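Local coordinates for 4-hydroxybutyrate coenzyme A transferase (Shewanella oneidensis, PDB 2OAS), which probably transfers coenzyme A between carboxylic acids such as acetate and 4-hydroxybutyrate, and binds coenzyme A itself, at residues 354-357 / 358-361; 400-403 / 404-408; 408-411 / 412-415. All blocks are in the same frame, centred on the assembly; numbering follows the deposited sequence.

Contact 1. Residues 354-357 / 358-361; sequences TAAG and GRIS. With COA (coenzyme A), chain C.
A355 and I360 form the last hydrogen-bonded pair of an antiparallel hairpin, and the A355 carbonyl accepts from two amides across the loop. A355 O takes a bond from G358 N at 2.7 Å and one from I360 N at 3.2 Å, the two donors arriving from opposite faces of its carbonyl plane, which probably holds this peptide in place. The return bond, from A355 N to I360 O, is weak. This pair is also the densely packed side. Both side chains face the coenzyme, where the small CB of A355 lies 3.8 Å from C4A of the adenine. I360 reaches further: CG1 stands beside its own backbone N (chi1 -59°) and the chain then runs extended, bringing CD1 to 3.5 Å from C2A of the base. The same CD1 meets A356 CB at 3.5 Å, so a small side chain suits A356. Separately, A356 N makes a weak hydrogen bond to the ribose hydroxyl O2B. On the opposite face T354 rests OG1 3.3 Å from G358 CA, while S361 OG bonds to I363 O. The loose side is the tip. G357 is exposed, and both G357 and G358 have backbone angles at which a CB would jam against the preceding carbonyl oxygen. R359 is exposed as well; its guanidinium lies with one face over A356 O, at angles that make no hydrogen bond. The whole is a beta hairpin with a four-residue loop, opened by a type I' turn at A356 and G357, here forming one wall of the coenzyme A adenine site.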
loop_
_atom_site.group_PDB
_atom_site.type_symbol
_atom_site.label_atom_id
_atom_site.label_comp_id
_atom_site.label_asym_id
_atom_site.label_seq_id
_atom_site.Cartn_x
_atom_site.Cartn_y
_atom_site.Cartn_z
ATOM N N THR A 354 -8.441 24.206 2.372
ATOM C CA THR A 354 -9.849 24.112 2.765
ATOM C C THR A 354 -10.771 23.612 1.663
ATOM O O THR A 354 -10.335 23.240 0.574
ATOM C CB THR A 354 -10.406 25.476 3.238
ATOM O OG1 THR A 354 -10.478 26.374 2.119
ATOM C CG2 THR A 354 -9.519 26.071 4.322
ATOM N N ALA A 355 -12.061 23.611 1.959
ATOM C CA ALA A 355 -13.054 23.183 0.994
ATOM C C ALA A 355 -14.416 23.734 1.390
ATOM O O ALA A 355 -14.554 24.439 2.390
ATOM C CB ALA A 355 -13.097 21.668 0.943
ATOM N N ALA A 356 -15.426 23.414 0.599
ATOM C CA ALA A 356 -16.775 23.867 0.897
ATOM C C ALA A 356 -16.838 25.376 1.066
ATOM O O ALA A 356 -17.615 25.879 1.867
ATOM C CB ALA A 356 -17.274 23.188 2.157
ATOM N N GLY A 357 -16.027 26.098 0.313
ATOM C CA GLY A 357 -16.048 27.543 0.427
ATOM C C GLY A 357 -15.036 28.066 1.421
ATOM O O GLY A 357 -14.849 29.276 1.550
ATOM N N GLY A 358 -14.378 27.155 2.130
ATOM C CA GLY A 358 -13.387 27.567 3.103
ATOM C C GLY A 358 -13.858 27.352 4.526
ATOM O O GLY A 358 -13.234 27.834 5.470
ATOM N N ARG A 359 -14.961 26.633 4.691
ATOM C CA ARG A 359 -15.477 26.369 6.032
ATOM C C ARG A 359 -15.018 25.008 6.527
ATOM O O ARG A 359 -15.100 24.714 7.719
ATOM C CB ARG A 359 -17.003 26.419 6.050
ATOM C CG ARG A 359 -17.640 26.598 4.687
ATOM C CD ARG A 359 -18.106 28.046 4.490
ATOM N NE ARG A 359 -18.794 28.211 3.207
ATOM C CZ ARG A 359 -19.846 27.488 2.825
ATOM N NH1 ARG A 359 -20.402 27.698 1.635
ATOM N NH2 ARG A 359 -20.343 26.557 3.638
ATOM N N ILE A 360 -14.550 24.167 5.614
ATOM C CA ILE A 360 -14.077 22.849 5.998
ATOM C C ILE A 360 -12.578 22.735 5.733
ATOM O O ILE A 360 -12.099 23.051 4.638
ATOM C CB ILE A 360 -14.823 21.731 5.218
ATOM C CG1 ILE A 360 -16.330 21.815 5.490
ATOM C CG2 ILE A 360 -14.297 20.363 5.639
ATOM C CD1 ILE A 360 -17.183 20.831 4.681
ATOM N N SER A 361 -11.843 22.293 6.747
ATOM C CA SER A 361 -10.403 22.124 6.640
ATOM C C SER A 361 -10.102 20.735 6.082
ATOM O O SER A 361 -10.566 19.734 6.629
ATOM C CB SER A 361 -9.766 22.277 8.023
ATOM O OG SER A 361 -8.374 22.027 7.989
HETATM N N1A COA C . -14.676 17.626 3.318
HETATM C C2A COA C . -15.973 18.074 2.815
HETATM N N3A COA C . -15.987 18.390 1.373
HETATM C C4A COA C . -14.785 18.281 0.528
HETATM C C5A COA C . -13.513 17.824 1.032
HETATM C C6A COA C . -13.470 17.511 2.479
HETATM N N6A COA C . -12.266 17.068 3.078
HETATM N N7A COA C . -12.567 17.817 0.020
HETATM C C8A COA C . -13.270 18.249 -1.118
HETATM N N9A COA C . -14.627 18.532 -0.838
HETATM C C1B COA C . -15.657 19.008 -1.739
HETATM C C2B COA C . -15.422 20.315 -2.557
HETATM O O2B COA C . -16.201 21.372 -2.121
HETATM C C3B COA C . -15.652 19.962 -4.026
HETATM O O3B COA C . -16.666 20.838 -4.612
HETATM P P3B COA C . -17.142 20.743 -6.119
HETATM O O7A COA C . -16.061 20.860 -7.118
HETATM O O8A COA C . -17.827 19.432 -6.333
HETATM O O9A COA C . -18.136 21.783 -6.345
HETATM C C4B COA C . -16.002 18.523 -4.078
HETATM O O4B COA C . -16.003 17.986 -2.745
HETATM C C5B COA C . -14.916 18.013 -5.117
HETATM O O5B COA C . -13.581 18.177 -4.608
HETATM P P1A COA C . -12.204 18.484 -5.484
HETATM O O1A COA C . -12.273 19.668 -6.294
HETATM O O2A COA C . -10.990 18.610 -4.591
HETATM O O3A COA C . -12.092 17.177 -6.364
HETATM P P2A COA C . -10.941 16.911 -7.376
HETATM O O4A COA C . -11.505 16.742 -8.712
HETATM O O5A COA C . -9.995 18.010 -7.412
HETATM O O6A COA C . -10.068 15.788 -7.009
HETATM C CBP COA C . -9.444 13.673 -5.772
HETATM C CCP COA C . -9.416 15.307 -5.834
HETATM C CDP COA C . -10.996 13.618 -5.550
HETATM C CEP COA C . -8.701 13.133 -4.473
HETATM C CAP COA C . -9.015 12.929 -7.221
HETATM O OAP COA C . -7.612 13.329 -7.311
HETATM C C9P COA C . -9.066 11.397 -7.183
HETATM O O9P COA C . -9.992 10.843 -7.756
HETATM N N8P COA C . -8.023 10.718 -6.503
HETATM C C7P COA C . -7.745 9.305 -6.285
HETATM C C6P COA C . -6.359 8.755 -6.788
HETATM C C5P COA C . -6.307 8.354 -8.205
HETATM O O5P COA C . -5.717 7.322 -8.542
HETATM N N4P COA C . -6.991 9.238 -9.114
HETATM C C3P COA C . -7.185 9.187 -10.555
HETATM C C2P COA C . -5.899 8.952 -11.434
HETATM S S1P COA C . -6.068 7.561 -12.588
#

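Contact 2. Residues 400-403 / 404-408; sequences RAQA and LINIA
I405 and Q402 meet through their torsions: CG1 of I405 sits between its backbone N and carbonyl carbon (chi1 68°), 3.0 Å from Q402 O, while its other branch, CG2, lies 3.1 Å from A401 O. Q402 leaves the helix with CG anti to the backbone N, then bends at chi2 (59°), which folds the amide back until its CD lies 4.1 Å from I405 CD1. There the Q402 and N406 side chains lie against each other with their amide planes 26° apart, polar groups on the more exposed side of the helix. L404 sets its CG 3.3 Å from R400 O, the carbonyl that accepts the bond from L404 N at 2.9 Å. I405 N bonds likewise to A401 O at 3.0 Å, but N406 N divides its proton weakly between Q402 O and A403 O. The small A403 fits close to A390, which I407 also touches; branched L404 and I407 pack on I383, and I405 on L416. R400 donates through NE to T313 O. Helix 397-405 thus packs against the last two strands of the mixed sheet, 382-385 and 388-391, and helix 410-422, with R400 touching P94 of the second subunit.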
loop_
_atom_site.group_PDB
_atom_site.type_symbol
_atom_site.label_atom_id
_atom_site.label_comp_id
_atom_site.label_asym_id
_atom_site.label_seq_id
_atom_site.Cartn_x
_atom_site.Cartn_y
_atom_site.Cartn_z
ATOM N N ARG A 400 4.988 15.203 12.458
ATOM C CA ARG A 400 4.051 15.211 11.353
ATOM C C ARG A 400 2.912 16.199 11.628
ATOM O O ARG A 400 2.588 17.054 10.799
ATOM C CB ARG A 400 3.479 13.795 11.138
ATOM C CG ARG A 400 4.523 12.747 10.700
ATOM C CD ARG A 400 4.075 11.295 10.968
ATOM N NE ARG A 400 3.371 10.669 9.850
ATOM C CZ ARG A 400 3.957 10.024 8.843
ATOM N NH1 ARG A 400 5.276 9.900 8.790
ATOM N NH2 ARG A 400 3.216 9.495 7.879
ATOM N N ALA A 401 2.305 16.081 12.804
ATOM C CA ALA A 401 1.213 16.958 13.170
ATOM C C ALA A 401 1.678 18.403 13.154
ATOM O O ALA A 401 0.976 19.287 12.653
ATOM C CB ALA A 401 0.695 16.590 14.544
ATOM N N GLN A 402 2.864 18.655 13.693
ATOM C CA GLN A 402 3.376 20.015 13.711
ATOM C C GLN A 402 3.489 20.563 12.288
ATOM O O GLN A 402 2.958 21.635 11.990
ATOM C CB GLN A 402 4.735 20.061 14.413
ATOM C CG GLN A 402 5.350 21.437 14.465
ATOM C CD GLN A 402 4.463 22.446 15.187
ATOM O OE1 GLN A 402 4.321 22.417 16.414
ATOM N NE2 GLN A 402 3.852 23.346 14.419
ATOM N N ALA A 403 4.163 19.820 11.403
ATOM C CA ALA A 403 4.346 20.262 10.018
ATOM C C ALA A 403 3.032 20.449 9.271
ATOM O O ALA A 403 2.883 21.379 8.480
ATOM C CB ALA A 403 5.229 19.275 9.257
ATOM N N LEU A 404 2.080 19.557 9.519
ATOM C CA LEU A 404 0.799 19.652 8.865
ATOM C C LEU A 404 0.020 20.899 9.272
ATOM O O LEU A 404 -0.524 21.597 8.415
ATOM C CB LEU A 404 -0.032 18.406 9.142
ATOM C CG LEU A 404 0.351 17.187 8.312
ATOM C CD1 LEU A 404 -0.548 16.022 8.653
ATOM C CD2 LEU A 404 0.236 17.535 6.838
ATOM N N ILE A 405 -0.040 21.194 10.565
ATOM C CA ILE A 405 -0.773 22.371 10.988
ATOM C C ILE A 405 -0.112 23.649 10.455
ATOM O O ILE A 405 -0.745 24.702 10.417
ATOM C CB ILE A 405 -0.891 22.471 12.523
ATOM C CG1 ILE A 405 0.465 22.729 13.135
ATOM C CG2 ILE A 405 -1.429 21.174 13.096
ATOM C CD1 ILE A 405 0.391 22.872 14.623
ATOM N N ASN A 406 1.144 23.566 10.027
ATOM C CA ASN A 406 1.819 24.743 9.493
ATOM C C ASN A 406 1.411 25.067 8.059
ATOM O O ASN A 406 1.665 26.174 7.588
ATOM C CB ASN A 406 3.338 24.600 9.558
ATOM C CG ASN A 406 3.876 24.736 10.972
ATOM O OD1 ASN A 406 3.408 25.574 11.754
ATOM N ND2 ASN A 406 4.875 23.917 11.308
ATOM N N ILE A 407 0.799 24.111 7.365
ATOM C CA ILE A 407 0.352 24.363 5.995
ATOM C C ILE A 407 -1.176 24.362 5.947
ATOM O O ILE A 407 -1.788 24.513 4.891
ATOM C CB ILE A 407 0.911 23.315 4.977
ATOM C CG1 ILE A 407 0.377 21.918 5.303
ATOM C CG2 ILE A 407 2.441 23.345 4.977
ATOM C CD1 ILE A 407 0.865 20.844 4.350
ATOM N N ALA A 408 -1.793 24.177 7.103
ATOM C CA ALA A 408 -3.249 24.191 7.178
ATOM C C ALA A 408 -3.703 25.649 7.186
ATOM O O ALA A 408 -2.950 26.532 7.591
ATOM C CB ALA A 408 -3.711 23.491 8.452
#

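Contact 3. Residues 408-411 / 412-415; sequences AHPD and FREQ
F412 N donates to H409 O at 2.8 Å, three residues back, and R413 N reaches P410 O in a longer, weak bond, so the chain turns into helix 410-422 through a loosely bonded first turn. H409 is its N-cap. P410 suits the place directly after, because its phi is already near that of a helix and, this early, no backbone N-H is required of it. D411 is probably favoured in the same turn by the helix dipole, which an acidic group near the amino end would complement. F412 brings CD1 to 3.9 Å from H409 CB, which lies in the plane of the ring at its edge, while D411 CB is over one face; the ring also touches T354 of strand 354-355. R413 runs back towards the start of the turn. Bends at chi2 and chi3 fold its chain so that CD passes 4.2 Å from A408 CB and one guanidinium face covers the A408 carbonyl; NE is crowded there, at an angle unfit for a hydrogen bond, and its exact position is doubtful. NH1 goes on to donate to I405 O. Putting a leucine at R413 would probably leave the carbonyls of I405 and N406 without this donor and weaken the tie to the chain before the helix. The H409 ring, edge-to-face with Y387, is turned by a CG anti to the backbone N (chi1 -169°); an imidazole suits the site because ND1 can accept, and it takes the capping bond from D411 N at 3.0 Å, the donor lying only 9° out of the ring plane.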
loop_
_atom_site.group_PDB
_atom_site.type_symbol
_atom_site.label_atom_id
_atom_site.label_comp_id
_atom_site.label_asym_id
_atom_site.label_seq_id
_atom_site.Cartn_x
_atom_site.Cartn_y
_atom_site.Cartn_z
ATOM N N ALA A 408 -1.793 24.177 7.103
ATOM C CA ALA A 408 -3.249 24.191 7.178
ATOM C C ALA A 408 -3.703 25.649 7.186
ATOM O O ALA A 408 -2.950 26.532 7.591
ATOM C CB ALA A 408 -3.711 23.491 8.452
ATOM N N HIS A 409 -4.921 25.914 6.740
ATOM C CA HIS A 409 -5.403 27.293 6.729
ATOM C C HIS A 409 -5.356 27.838 8.154
ATOM O O HIS A 409 -5.811 27.181 9.092
ATOM C CB HIS A 409 -6.833 27.355 6.185
ATOM C CG HIS A 409 -7.312 28.747 5.891
ATOM N ND1 HIS A 409 -7.633 29.655 6.881
ATOM C CD2 HIS A 409 -7.543 29.378 4.712
ATOM C CE1 HIS A 409 -8.044 30.781 6.323
ATOM N NE2 HIS A 409 -7.999 30.640 5.009
ATOM N N PRO A 410 -4.797 29.048 8.329
ATOM C CA PRO A 410 -4.697 29.668 9.652
ATOM C C PRO A 410 -5.998 29.731 10.467
ATOM O O PRO A 410 -5.953 29.824 11.688
ATOM C CB PRO A 410 -4.105 31.046 9.344
ATOM C CG PRO A 410 -4.527 31.293 7.920
ATOM C CD PRO A 410 -4.313 29.967 7.283
ATOM N N ASP A 411 -7.155 29.671 9.811
ATOM C CA ASP A 411 -8.408 29.712 10.556
ATOM C C ASP A 411 -8.640 28.416 11.334
ATOM O O ASP A 411 -9.563 28.339 12.139
ATOM C CB ASP A 411 -9.616 29.962 9.633
ATOM C CG ASP A 411 -9.667 31.393 9.086
ATOM O OD1 ASP A 411 -8.957 32.277 9.634
ATOM O OD2 ASP A 411 -10.435 31.630 8.117
ATOM N N PHE A 412 -7.821 27.396 11.100
ATOM C CA PHE A 412 -8.000 26.140 11.818
ATOM C C PHE A 412 -6.775 25.702 12.629
ATOM O O PHE A 412 -6.812 24.671 13.304
ATOM C CB PHE A 412 -8.375 25.003 10.862
ATOM C CG PHE A 412 -9.560 25.299 9.987
ATOM C CD1 PHE A 412 -9.383 25.740 8.676
ATOM C CD2 PHE A 412 -10.851 25.106 10.457
ATOM C CE1 PHE A 412 -10.472 25.986 7.845
ATOM C CE2 PHE A 412 -11.959 25.350 9.634
ATOM C CZ PHE A 412 -11.764 25.789 8.321
ATOM N N ARG A 413 -5.690 26.472 12.555
ATOM C CA ARG A 413 -4.467 26.152 13.279
ATOM C C ARG A 413 -4.729 25.892 14.756
ATOM O O ARG A 413 -4.299 24.871 15.297
ATOM C CB ARG A 413 -3.449 27.288 13.142
ATOM C CG ARG A 413 -2.316 27.026 12.154
ATOM C CD ARG A 413 -2.829 26.892 10.758
ATOM N NE ARG A 413 -2.338 27.927 9.848
ATOM C CZ ARG A 413 -1.115 27.963 9.324
ATOM N NH1 ARG A 413 -0.237 27.021 9.628
ATOM N NH2 ARG A 413 -0.782 28.920 8.468
ATOM N N GLU A 414 -5.425 26.828 15.398
ATOM C CA GLU A 414 -5.770 26.745 16.815
ATOM C C GLU A 414 -6.476 25.424 17.154
ATOM O O GLU A 414 -6.048 24.697 18.056
ATOM C CB GLU A 414 -6.646 27.945 17.203
ATOM C CG GLU A 414 -7.632 27.693 18.353
ATOM C CD GLU A 414 -9.000 28.384 18.128
ATOM O OE1 GLU A 414 -9.101 29.615 18.361
ATOM O OE2 GLU A 414 -9.964 27.669 17.700
ATOM N N GLN A 415 -7.554 25.108 16.437
ATOM C CA GLN A 415 -8.273 23.856 16.671
ATOM C C GLN A 415 -7.353 22.653 16.471
ATOM O O GLN A 415 -7.257 21.783 17.339
ATOM C CB GLN A 415 -9.460 23.706 15.720
ATOM C CG GLN A 415 -10.793 24.177 16.263
ATOM C CD GLN A 415 -11.214 23.444 17.529
ATOM O OE1 GLN A 415 -11.131 22.217 17.612
ATOM N NE2 GLN A 415 -11.677 24.201 18.520
#

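In the fold
The three contacts follow one another along the C-terminal part of the chain, but only contact 1 touches coenzyme A. Contact 3 backs it from the other face of the hairpin, their centres about 11 Å apart: T354 CG2 lies 3.5 Å from H409 CB, and S361 CB lies 3.5 Å from F412 CD1, although the F412 side chain is still about 10 Å from the coenzyme. Contacts 2 and 3 share A408, and their centres are about 10 Å apart; besides its bond to I405, R413 NH1 probably bonds N406 O at 2.9 Å. Contact 2 stands further back, its centre about 17 Å from that of contact 1, with the L404 side chain about 13 Å from the coenzyme.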